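5-formaminoimidazole-4-carboxamide-1-(beta)-D-ribofuranosyl 5'-monophosphate synthetase (Methanocaldococcus jannaschii, PDB 2R7L) catalyses the folate-independent formylation of AICAR to FAICAR in purine biosynthesis, using formate and ATP. Local coordinates at residues A[272-277]-A[306-311]; A[276-281]-A[292-297]. All coordinates share one frame; numbering follows the deposited sequence.

Contact 1: residues A[272-277]-A[306-311]; sequences FEMGDK and LVVFEM. With ATP (adenosine-5'-triphosphate), chain E.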
ATOM      1  N   PHE A 272      21.034  10.744 -19.170  1.00 33.46           N
ATOM      2  CA  PHE A 272      19.823  11.201 -19.858  1.00 36.77           C
ATOM      3  C   PHE A 272      20.140  11.734 -21.255  1.00 39.88           C
ATOM      4  O   PHE A 272      19.441  11.411 -22.223  1.00 40.94           O
ATOM      5  CB  PHE A 272      19.082  12.254 -19.024  1.00 36.14           C
ATOM      6  CG  PHE A 272      18.129  11.669 -18.010  1.00 37.90           C
ATOM      7  CD1 PHE A 272      18.464  11.623 -16.666  1.00 38.11           C
ATOM      8  CD2 PHE A 272      16.900  11.160 -18.407  1.00 36.45           C
ATOM      9  CE1 PHE A 272      17.589  11.080 -15.729  1.00 35.14           C
ATOM     10  CE2 PHE A 272      16.023  10.611 -17.481  1.00 35.23           C
ATOM     11  CZ  PHE A 272      16.365  10.577 -16.142  1.00 32.24           C
ATOM     12  N   GLU A 273      21.200  12.537 -21.361  1.00 40.74           N
ATOM     13  CA  GLU A 273      21.630  13.072 -22.664  1.00 43.81           C
ATOM     14  C   GLU A 273      21.891  11.961 -23.681  1.00 38.36           C
ATOM     15  O   GLU A 273      21.545  12.089 -24.853  1.00 46.99           O
ATOM     16  CB  GLU A 273      22.873  13.956 -22.510  1.00 51.98           C
ATOM     17  CG  GLU A 273      23.330  14.633 -23.794  1.00 61.56           C
ATOM     18  CD  GLU A 273      22.382  15.731 -24.255  1.00 74.91           C
ATOM     19  OE1 GLU A 273      21.916  16.515 -23.401  1.00 77.73           O
ATOM     20  OE2 GLU A 273      22.107  15.816 -25.472  1.00 80.05           O
ATOM     21  N   MET A 274      22.494  10.867 -23.225  1.00 37.39           N
ATOM     22  CA  MET A 274      22.766   9.728 -24.091  1.00 32.53           C
ATOM     23  C   MET A 274      21.479   9.129 -24.609  1.00 30.07           C
ATOM     24  O   MET A 274      21.365   8.779 -25.792  1.00 38.27           O
ATOM     25  CB  MET A 274      23.559   8.651 -23.342  1.00 34.51           C
ATOM     26  CG  MET A 274      24.974   9.053 -22.974  1.00 37.59           C
ATOM     27  SD  MET A 274      25.703   7.898 -21.794  1.00 40.33           S
ATOM     28  CE  MET A 274      25.783   6.401 -22.769  1.00 37.02           C
ATOM     29  N   GLY A 275      20.511   8.981 -23.712  1.00 31.99           N
ATOM     30  CA  GLY A 275      19.189   8.485 -24.097  1.00 30.36           C
ATOM     31  C   GLY A 275      18.500   9.443 -25.057  1.00 25.30           C
ATOM     32  O   GLY A 275      17.938   9.029 -26.065  1.00 25.93           O
ATOM     33  N   ASP A 276      18.568  10.734 -24.757  1.00 26.98           N
ATOM     34  CA  ASP A 276      17.935  11.734 -25.617  1.00 32.96           C
ATOM     35  C   ASP A 276      18.517  11.699 -27.030  1.00 40.42           C
ATOM     36  O   ASP A 276      17.773  11.731 -28.011  1.00 48.26           O
ATOM     37  CB  ASP A 276      18.060  13.132 -25.002  1.00 32.52           C
ATOM     38  CG  ASP A 276      17.147  13.324 -23.794  1.00 35.71           C
ATOM     39  OD1 ASP A 276      16.292  12.445 -23.557  1.00 37.03           O
ATOM     40  OD2 ASP A 276      17.276  14.350 -23.088  1.00 30.32           O
ATOM     41  N   LYS A 277      19.844  11.604 -27.130  1.00 42.17           N
ATOM     42  CA  LYS A 277      20.522  11.594 -28.430  1.00 39.78           C
ATOM     43  C   LYS A 277      20.212  10.351 -29.243  1.00 34.19           C
ATOM     44  O   LYS A 277      19.919  10.441 -30.433  1.00 48.24           O
ATOM     45  CB  LYS A 277      22.038  11.721 -28.255  1.00 45.18           C
ATOM     46  CG  LYS A 277      22.505  13.081 -27.795  1.00 44.19           C
ATOM     47  CD  LYS A 277      24.015  13.071 -27.624  1.00 54.37           C
ATOM     48  CE  LYS A 277      24.553  14.440 -27.277  1.00 55.01           C
ATOM     49  NZ  LYS A 277      26.028  14.384 -27.106  1.00 59.05           N
ATOM     50  N   LEU A 306      30.887   7.563 -20.046  1.00 31.91           N
ATOM     51  CA  LEU A 306      30.235   6.297 -20.328  1.00 34.62           C
ATOM     52  C   LEU A 306      30.474   5.902 -21.779  1.00 33.51           C
ATOM     53  O   LEU A 306      30.153   6.651 -22.692  1.00 36.21           O
ATOM     54  CB  LEU A 306      28.734   6.379 -20.010  1.00 37.47           C
ATOM     55  CG  LEU A 306      28.372   6.427 -18.517  1.00 35.48           C
ATOM     56  CD1 LEU A 306      26.975   7.001 -18.319  1.00 36.78           C
ATOM     57  CD2 LEU A 306      28.471   5.033 -17.897  1.00 26.89           C
ATOM     58  N   VAL A 307      31.057   4.725 -21.979  1.00 36.36           N
ATOM     59  CA  VAL A 307      31.357   4.227 -23.311  1.00 29.25           C
ATOM     60  C   VAL A 307      30.439   3.051 -23.585  1.00 32.78           C
ATOM     61  O   VAL A 307      30.458   2.060 -22.857  1.00 37.20           O
ATOM     62  CB  VAL A 307      32.850   3.770 -23.426  1.00 32.93           C
ATOM     63  CG1 VAL A 307      33.153   3.231 -24.817  1.00 30.68           C
ATOM     64  CG2 VAL A 307      33.796   4.915 -23.092  1.00 34.92           C
ATOM     65  N   VAL A 308      29.628   3.143 -24.629  1.00 22.89           N
ATOM     66  CA  VAL A 308      28.665   2.079 -24.877  1.00 34.63           C
ATOM     67  C   VAL A 308      29.164   1.052 -25.888  1.00 37.11           C
ATOM     68  O   VAL A 308      29.450   1.366 -27.044  1.00 38.92           O
ATOM     69  CB  VAL A 308      27.223   2.618 -25.183  1.00 34.70           C
ATOM     70  CG1 VAL A 308      27.232   4.109 -25.355  1.00 33.81           C
ATOM     71  CG2 VAL A 308      26.620   1.933 -26.394  1.00 29.90           C
ATOM     72  N   PHE A 309      29.280  -0.185 -25.420  1.00 33.27           N
ATOM     73  CA  PHE A 309      29.831  -1.257 -26.215  1.00 35.11           C
ATOM     74  C   PHE A 309      28.724  -2.096 -26.823  1.00 43.02           C
ATOM     75  O   PHE A 309      28.971  -2.936 -27.688  1.00 37.42           O
ATOM     76  CB  PHE A 309      30.748  -2.127 -25.355  1.00 36.62           C
ATOM     77  CG  PHE A 309      30.049  -2.810 -24.205  1.00 33.25           C
ATOM     78  CD1 PHE A 309      29.391  -4.016 -24.398  1.00 28.29           C
ATOM     79  CD2 PHE A 309      30.079  -2.261 -22.928  1.00 31.19           C
ATOM     80  CE1 PHE A 309      28.758  -4.665 -23.342  1.00 29.30           C
ATOM     81  CE2 PHE A 309      29.450  -2.904 -21.861  1.00 26.59           C
ATOM     82  CZ  PHE A 309      28.790  -4.107 -22.071  1.00 29.67           C
ATOM     83  N   GLU A 310      27.499  -1.875 -26.355  1.00 41.00           N
ATOM     84  CA  GLU A 310      26.339  -2.574 -26.895  1.00 37.60           C
ATOM     85  C   GLU A 310      25.045  -1.814 -26.615  1.00 35.32           C
ATOM     86  O   GLU A 310      25.028  -0.858 -25.836  1.00 32.46           O
ATOM     87  CB  GLU A 310      26.250  -3.999 -26.346  1.00 36.89           C
ATOM     88  CG  GLU A 310      26.852  -5.057 -27.258  1.00 49.19           C
ATOM     89  CD  GLU A 310      26.136  -5.167 -28.600  1.00 53.37           C
ATOM     90  OE1 GLU A 310      26.708  -5.773 -29.531  1.00 59.95           O
ATOM     91  OE2 GLU A 310      25.003  -4.656 -28.730  1.00 58.38           O
ATOM     92  N   MET A 311      23.971  -2.244 -27.268  1.00 34.88           N
ATOM     93  CA  MET A 311      22.653  -1.666 -27.058  1.00 36.26           C
ATOM     94  C   MET A 311      21.564  -2.626 -27.509  1.00 38.50           C
ATOM     95  O   MET A 311      21.823  -3.564 -28.269  1.00 35.92           O
ATOM     96  CB  MET A 311      22.514  -0.354 -27.820  1.00 39.79           C
ATOM     97  CG  MET A 311      22.434  -0.539 -29.321  1.00 42.39           C
ATOM     98  SD  MET A 311      21.592   0.831 -30.136  1.00 53.25           S
ATOM     99  CE  MET A 311      19.883   0.317 -29.963  1.00 42.62           C
TER
HETATM  100  PG  ATP E 400      24.826 -10.155 -23.670  1.00 56.33           P
HETATM  101  O1G ATP E 400      23.474 -10.199 -24.347  1.00 53.25           O
HETATM  102  O2G ATP E 400      25.063  -8.917 -22.829  1.00 46.99           O
HETATM  103  O3G ATP E 400      25.198 -11.448 -22.982  1.00 56.65           O
HETATM  104  PB  ATP E 400      26.085  -8.704 -25.777  1.00 47.22           P
HETATM  105  O1B ATP E 400      25.000  -7.712 -25.435  1.00 49.54           O
HETATM  106  O2B ATP E 400      26.264  -9.107 -27.224  1.00 50.83           O
HETATM  107  O3B ATP E 400      25.878 -10.051 -24.903  1.00 49.13           O
HETATM  108  PA  ATP E 400      28.951  -8.438 -25.744  1.00 40.04           P
HETATM  109  O1A ATP E 400      29.413  -7.343 -26.670  1.00 36.87           O
HETATM  110  O2A ATP E 400      28.995  -9.889 -26.142  1.00 40.82           O
HETATM  111  O3A ATP E 400      27.461  -8.062 -25.223  1.00 46.35           O
HETATM  112  O5' ATP E 400      29.794  -8.283 -24.392  1.00 38.31           O
HETATM  113  C5' ATP E 400      29.864  -9.370 -23.484  1.00 38.81           C
HETATM  114  C4' ATP E 400      30.710  -8.930 -22.301  1.00 39.60           C
HETATM  115  O4' ATP E 400      32.066  -8.716 -22.708  1.00 36.02           O
HETATM  116  C3' ATP E 400      30.252  -7.608 -21.711  1.00 39.04           C
HETATM  117  O3' ATP E 400      29.217  -7.782 -20.739  1.00 46.13           O
HETATM  118  C2' ATP E 400      31.527  -7.055 -21.104  1.00 39.09           C
HETATM  119  O2' ATP E 400      31.719  -7.579 -19.791  1.00 36.32           O
HETATM  120  C1' ATP E 400      32.625  -7.598 -22.010  1.00 31.08           C
HETATM  121  N9  ATP E 400      32.948  -6.554 -23.000  1.00 32.87           N
HETATM  122  C8  ATP E 400      32.305  -6.378 -24.171  1.00 29.06           C
HETATM  123  N7  ATP E 400      32.823  -5.328 -24.854  1.00 31.25           N
HETATM  124  C5  ATP E 400      33.832  -4.825 -24.119  1.00 31.49           C
HETATM  125  C6  ATP E 400      34.805  -3.720 -24.268  1.00 30.22           C
HETATM  126  N6  ATP E 400      34.802  -2.921 -25.362  1.00 30.68           N
HETATM  127  N1  ATP E 400      35.682  -3.529 -23.262  1.00 33.53           N
HETATM  128  C2  ATP E 400      35.691  -4.315 -22.162  1.00 30.45           C
HETATM  129  N3  ATP E 400      34.844  -5.338 -21.969  1.00 28.55           N
HETATM  130  C4  ATP E 400      33.901  -5.629 -22.889  1.00 29.35           C
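The thioether of Met274 reaches from the helix to the inward side of strand segment 306-311 and meets two aliphatic side chains. Its SD lies 3.8 Å from Leu306 CD1, with the two side chains crossing at roughly a right angle. A bend about the CG-SD bond (chi3 65°) carries CE alongside Val308 to within 3.7 Å of CG1, the two side chains running past each other in opposite directions. This small buried patch is the tight part; Leu296 and Tyr211 also pack on Met274. Glu273, on the flank of the helix, is exposed, while Asp276, on the side turned from Met274, forms a salt bridge with Arg57 of a second subunit.

At Phe309 the chain turns a corner, and Phe309 and Glu310 meet the nucleotide. Phe309 holds its ring with CG between the backbone N and the carbonyl carbon (chi1 62°), bringing CD1 3.7 Å from N7 of ATP and CE1 3.7 Å from its C3'. A serine here would probably leave the base and ribose without this apolar support. Glu310, a predicted magnesium ligand, places CG 3.5 Å from ATP O1A, while Met311 N donates a 3.0 Å hydrogen bond to Glu310 OE2 on its anti side, somewhat out of the carboxylate plane. Phe309 and Glu310 together stand opposite the single residue Gln297, making a classic beta bulge at the ATP pocket of this ATP-grasp enzyme.

Contact 2: residues A[276-281]-A[292-297]; sequences DKLVAK and GPFCLQ. With ATP (adenosine-5'-triphosphate), chain E.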
ATOM      1  N   ASP A 276      18.568  10.734 -24.757  1.00 26.98           N
ATOM      2  CA  ASP A 276      17.935  11.734 -25.617  1.00 32.96           C
ATOM      3  C   ASP A 276      18.517  11.699 -27.030  1.00 40.42           C
ATOM      4  O   ASP A 276      17.773  11.731 -28.011  1.00 48.26           O
ATOM      5  CB  ASP A 276      18.060  13.132 -25.002  1.00 32.52           C
ATOM      6  CG  ASP A 276      17.147  13.324 -23.794  1.00 35.71           C
ATOM      7  OD1 ASP A 276      16.292  12.445 -23.557  1.00 37.03           O
ATOM      8  OD2 ASP A 276      17.276  14.350 -23.088  1.00 30.32           O
ATOM      9  N   LYS A 277      19.844  11.604 -27.130  1.00 42.17           N
ATOM     10  CA  LYS A 277      20.522  11.594 -28.430  1.00 39.78           C
ATOM     11  C   LYS A 277      20.212  10.351 -29.243  1.00 34.19           C
ATOM     12  O   LYS A 277      19.919  10.441 -30.433  1.00 48.24           O
ATOM     13  CB  LYS A 277      22.038  11.721 -28.255  1.00 45.18           C
ATOM     14  CG  LYS A 277      22.505  13.081 -27.795  1.00 44.19           C
ATOM     15  CD  LYS A 277      24.015  13.071 -27.624  1.00 54.37           C
ATOM     16  CE  LYS A 277      24.553  14.440 -27.277  1.00 55.01           C
ATOM     17  NZ  LYS A 277      26.028  14.384 -27.106  1.00 59.05           N
ATOM     18  N   LEU A 278      20.284   9.187 -28.610  1.00 32.44           N
ATOM     19  CA  LEU A 278      19.961   7.941 -29.303  1.00 33.24           C
ATOM     20  C   LEU A 278      18.561   7.997 -29.896  1.00 39.76           C
ATOM     21  O   LEU A 278      18.327   7.538 -31.016  1.00 48.88           O
ATOM     22  CB  LEU A 278      20.081   6.739 -28.358  1.00 30.59           C
ATOM     23  CG  LEU A 278      19.760   5.388 -29.007  1.00 35.34           C
ATOM     24  CD1 LEU A 278      20.782   5.058 -30.092  1.00 37.89           C
ATOM     25  CD2 LEU A 278      19.715   4.277 -27.985  1.00 39.70           C
ATOM     26  N   VAL A 279      17.635   8.566 -29.132  1.00 44.29           N
ATOM     27  CA  VAL A 279      16.234   8.657 -29.533  1.00 40.56           C
ATOM     28  C   VAL A 279      16.029   9.640 -30.690  1.00 34.64           C
ATOM     29  O   VAL A 279      15.341   9.326 -31.659  1.00 38.43           O
ATOM     30  CB  VAL A 279      15.336   9.010 -28.314  1.00 39.08           C
ATOM     31  CG1 VAL A 279      14.108   9.817 -28.729  1.00 39.29           C
ATOM     32  CG2 VAL A 279      14.946   7.733 -27.574  1.00 38.28           C
ATOM     33  N   ALA A 280      16.643  10.814 -30.586  1.00 34.11           N
ATOM     34  CA  ALA A 280      16.536  11.838 -31.618  1.00 42.44           C
ATOM     35  C   ALA A 280      17.083  11.365 -32.965  1.00 48.40           C
ATOM     36  O   ALA A 280      16.511  11.672 -34.008  1.00 51.74           O
ATOM     37  CB  ALA A 280      17.230  13.124 -31.171  1.00 41.72           C
ATOM     38  N   LYS A 281      18.177  10.604 -32.947  1.00 50.07           N
ATOM     39  CA  LYS A 281      18.752  10.109 -34.196  1.00 45.72           C
ATOM     40  C   LYS A 281      17.966   8.940 -34.770  1.00 42.96           C
ATOM     41  O   LYS A 281      17.801   8.842 -35.984  1.00 53.51           O
ATOM     42  CB  LYS A 281      20.230   9.727 -34.030  1.00 50.94           C
ATOM     43  CG  LYS A 281      20.926   9.322 -35.349  1.00 53.00           C
ATOM     44  CD  LYS A 281      20.974  10.471 -36.375  1.00 41.05           C
ATOM     45  CE  LYS A 281      21.733  11.679 -35.827  1.00 50.96           C
ATOM     46  NZ  LYS A 281      21.644  12.892 -36.700  1.00 50.76           N
ATOM     47  N   GLY A 292       9.278   2.471 -26.566  1.00 35.40           N
ATOM     48  CA  GLY A 292       9.289   1.725 -25.324  1.00 31.10           C
ATOM     49  C   GLY A 292      10.684   1.479 -24.780  1.00 31.15           C
ATOM     50  O   GLY A 292      11.518   2.390 -24.748  1.00 27.84           O
ATOM     51  N   PRO A 293      10.942   0.241 -24.337  1.00 26.22           N
ATOM     52  CA  PRO A 293      12.193  -0.106 -23.679  1.00 30.16           C
ATOM     53  C   PRO A 293      13.401  -0.147 -24.615  1.00 38.72           C
ATOM     54  O   PRO A 293      13.333  -0.724 -25.709  1.00 33.17           O
ATOM     55  CB  PRO A 293      11.915  -1.502 -23.121  1.00 27.28           C
ATOM     56  CG  PRO A 293      10.881  -2.070 -24.019  1.00 27.90           C
ATOM     57  CD  PRO A 293      10.025  -0.910 -24.434  1.00 26.10           C
ATOM     58  N   PHE A 294      14.491   0.483 -24.181  1.00 35.84           N
ATOM     59  CA  PHE A 294      15.798   0.312 -24.817  1.00 32.50           C
ATOM     60  C   PHE A 294      16.916   0.448 -23.794  1.00 36.22           C
ATOM     61  O   PHE A 294      16.761   1.114 -22.765  1.00 35.35           O
ATOM     62  CB  PHE A 294      16.007   1.271 -25.999  1.00 25.03           C
ATOM     63  CG  PHE A 294      16.180   2.715 -25.610  1.00 23.56           C
ATOM     64  CD1 PHE A 294      17.441   3.233 -25.357  1.00 28.52           C
ATOM     65  CD2 PHE A 294      15.089   3.566 -25.541  1.00 24.31           C
ATOM     66  CE1 PHE A 294      17.612   4.568 -25.019  1.00 29.12           C
ATOM     67  CE2 PHE A 294      15.253   4.910 -25.203  1.00 26.07           C
ATOM     68  CZ  PHE A 294      16.517   5.408 -24.948  1.00 26.75           C
ATOM     69  N   CYS A 295      18.040  -0.191 -24.091  1.00 38.84           N
ATOM     70  CA  CYS A 295      19.134  -0.323 -23.138  1.00 38.58           C
ATOM     71  C   CYS A 295      20.456   0.104 -23.762  1.00 39.11           C
ATOM     72  O   CYS A 295      20.771  -0.286 -24.892  1.00 37.78           O
ATOM     73  CB  CYS A 295      19.223  -1.781 -22.688  1.00 34.32           C
ATOM     74  SG  CYS A 295      20.579  -2.172 -21.567  1.00 29.58           S
ATOM     75  N   LEU A 296      21.210   0.921 -23.035  1.00 30.26           N
ATOM     76  CA  LEU A 296      22.608   1.194 -23.377  1.00 34.09           C
ATOM     77  C   LEU A 296      23.507   0.411 -22.429  1.00 33.48           C
ATOM     78  O   LEU A 296      23.466   0.615 -21.211  1.00 34.06           O
ATOM     79  CB  LEU A 296      22.930   2.690 -23.282  1.00 23.63           C
ATOM     80  CG  LEU A 296      22.253   3.596 -24.319  1.00 27.49           C
ATOM     81  CD1 LEU A 296      22.792   4.992 -24.223  1.00 21.07           C
ATOM     82  CD2 LEU A 296      22.427   3.056 -25.725  1.00 29.43           C
ATOM     83  N   GLN A 297      24.308  -0.489 -22.985  1.00 29.58           N
ATOM     84  CA  GLN A 297      25.238  -1.287 -22.187  1.00 23.59           C
ATOM     85  C   GLN A 297      26.599  -0.617 -22.212  1.00 31.67           C
ATOM     86  O   GLN A 297      27.275  -0.599 -23.233  1.00 35.70           O
ATOM     87  CB  GLN A 297      25.330  -2.702 -22.738  1.00 34.54           C
ATOM     88  CG  GLN A 297      24.010  -3.436 -22.708  1.00 35.89           C
ATOM     89  CD  GLN A 297      23.933  -4.524 -23.738  1.00 42.85           C
ATOM     90  OE1 GLN A 297      23.238  -4.388 -24.743  1.00 45.31           O
ATOM     91  NE2 GLN A 297      24.656  -5.618 -23.506  1.00 42.42           N
TER
HETATM   92  PG  ATP E 400      24.826 -10.155 -23.670  1.00 56.33           P
HETATM   93  O1G ATP E 400      23.474 -10.199 -24.347  1.00 53.25           O
HETATM   94  O2G ATP E 400      25.063  -8.917 -22.829  1.00 46.99           O
HETATM   95  O3G ATP E 400      25.198 -11.448 -22.982  1.00 56.65           O
HETATM   96  PB  ATP E 400      26.085  -8.704 -25.777  1.00 47.22           P
HETATM   97  O1B ATP E 400      25.000  -7.712 -25.435  1.00 49.54           O
HETATM   98  O2B ATP E 400      26.264  -9.107 -27.224  1.00 50.83           O
HETATM   99  O3B ATP E 400      25.878 -10.051 -24.903  1.00 49.13           O
HETATM  100  PA  ATP E 400      28.951  -8.438 -25.744  1.00 40.04           P
HETATM  101  O1A ATP E 400      29.413  -7.343 -26.670  1.00 36.87           O
HETATM  102  O2A ATP E 400      28.995  -9.889 -26.142  1.00 40.82           O
HETATM  103  O3A ATP E 400      27.461  -8.062 -25.223  1.00 46.35           O
HETATM  104  O5' ATP E 400      29.794  -8.283 -24.392  1.00 38.31           O
HETATM  105  C5' ATP E 400      29.864  -9.370 -23.484  1.00 38.81           C
HETATM  106  C4' ATP E 400      30.710  -8.930 -22.301  1.00 39.60           C
HETATM  107  O4' ATP E 400      32.066  -8.716 -22.708  1.00 36.02           O
HETATM  108  C3' ATP E 400      30.252  -7.608 -21.711  1.00 39.04           C
HETATM  109  O3' ATP E 400      29.217  -7.782 -20.739  1.00 46.13           O
HETATM  110  C2' ATP E 400      31.527  -7.055 -21.104  1.00 39.09           C
HETATM  111  O2' ATP E 400      31.719  -7.579 -19.791  1.00 36.32           O
HETATM  112  C1' ATP E 400      32.625  -7.598 -22.010  1.00 31.08           C
HETATM  113  N9  ATP E 400      32.948  -6.554 -23.000  1.00 32.87           N
HETATM  114  C8  ATP E 400      32.305  -6.378 -24.171  1.00 29.06           C
HETATM  115  N7  ATP E 400      32.823  -5.328 -24.854  1.00 31.25           N
HETATM  116  C5  ATP E 400      33.832  -4.825 -24.119  1.00 31.49           C
HETATM  117  C6  ATP E 400      34.805  -3.720 -24.268  1.00 30.22           C
HETATM  118  N6  ATP E 400      34.802  -2.921 -25.362  1.00 30.68           N
HETATM  119  N1  ATP E 400      35.682  -3.529 -23.262  1.00 33.53           N
HETATM  120  C2  ATP E 400      35.691  -4.315 -22.162  1.00 30.45           C
HETATM  121  N3  ATP E 400      34.844  -5.338 -21.969  1.00 28.55           N
HETATM  122  C4  ATP E 400      33.901  -5.629 -22.889  1.00 29.35           C
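Phe294 presents its ring to two successive helix residues, Leu278 and Val279, which meet different parts of it. The CD2 methyl of Leu278 meets CD1 and CE1 at a slant, 3.6 Å from CD1. The two side chains point in opposite senses, each reaching past the other across the gap between helix and strand. Val279 approaches differently: its side chain crosses that of Phe294 at about a right angle and sets CG2 3.7 Å from CE2, with CZ next to it, again obliquely. Both methyls lie on the same side of the ring plane.

Leu278 is the common partner. With CG anti to the backbone N (chi1 -180°), it extends toward the sheet, and the same CD2 that meets Phe294 also touches CD2 of Leu296 at 3.7 Å. One methyl therefore bridges two side chains that strand 292-297 directs at the helix, while the intervening Cys295 points away. All the touching residues are buried and the chemistry is purely apolar. The axes of the two segments approach to 10.8 Å, with 122° between their directions.

At the end of the segment, Gln297 serves ATP instead: NE2 donates a nearly straight 2.9 Å hydrogen bond (168°) to the beta-phosphate oxygen O1B. The residue is also a predicted magnesium ligand.

In the sheet, strand 292-300 runs antiparallel between strands 205-214 and 306-312. Tyr211, from the first of these, lays its ring almost parallel to that of Phe294, and Tyr213 touches Val279. Leu131 and Leu132 of helix 125-135 pack on Leu278, and the same helix covers Met311 of strand 306-312, which touches Leu296.

In the fold
Both contacts are buried and apolar, and both set helix 268-285 against the same antiparallel sheet, on its neighbouring strands 306-312 and 292-300. Their centres lie about 7 Å apart. Contact 1 rests on a methionine thioether at the outermost strand of the sheet within this chain, whereas contact 2, deeper in the sheet, uses branched aliphatic groups against an aromatic ring. Charge enters at Asp276, shared by the two helix segments, which is salt-bridged to another subunit. Polar chemistry gathers on the strands where they reach ATP: the backbones of Phe309 and Glu310 probably hydrogen-bond to Gln297, which brings together a residue that hydrogen-bonds to a phosphate and two that pack on the nucleotide.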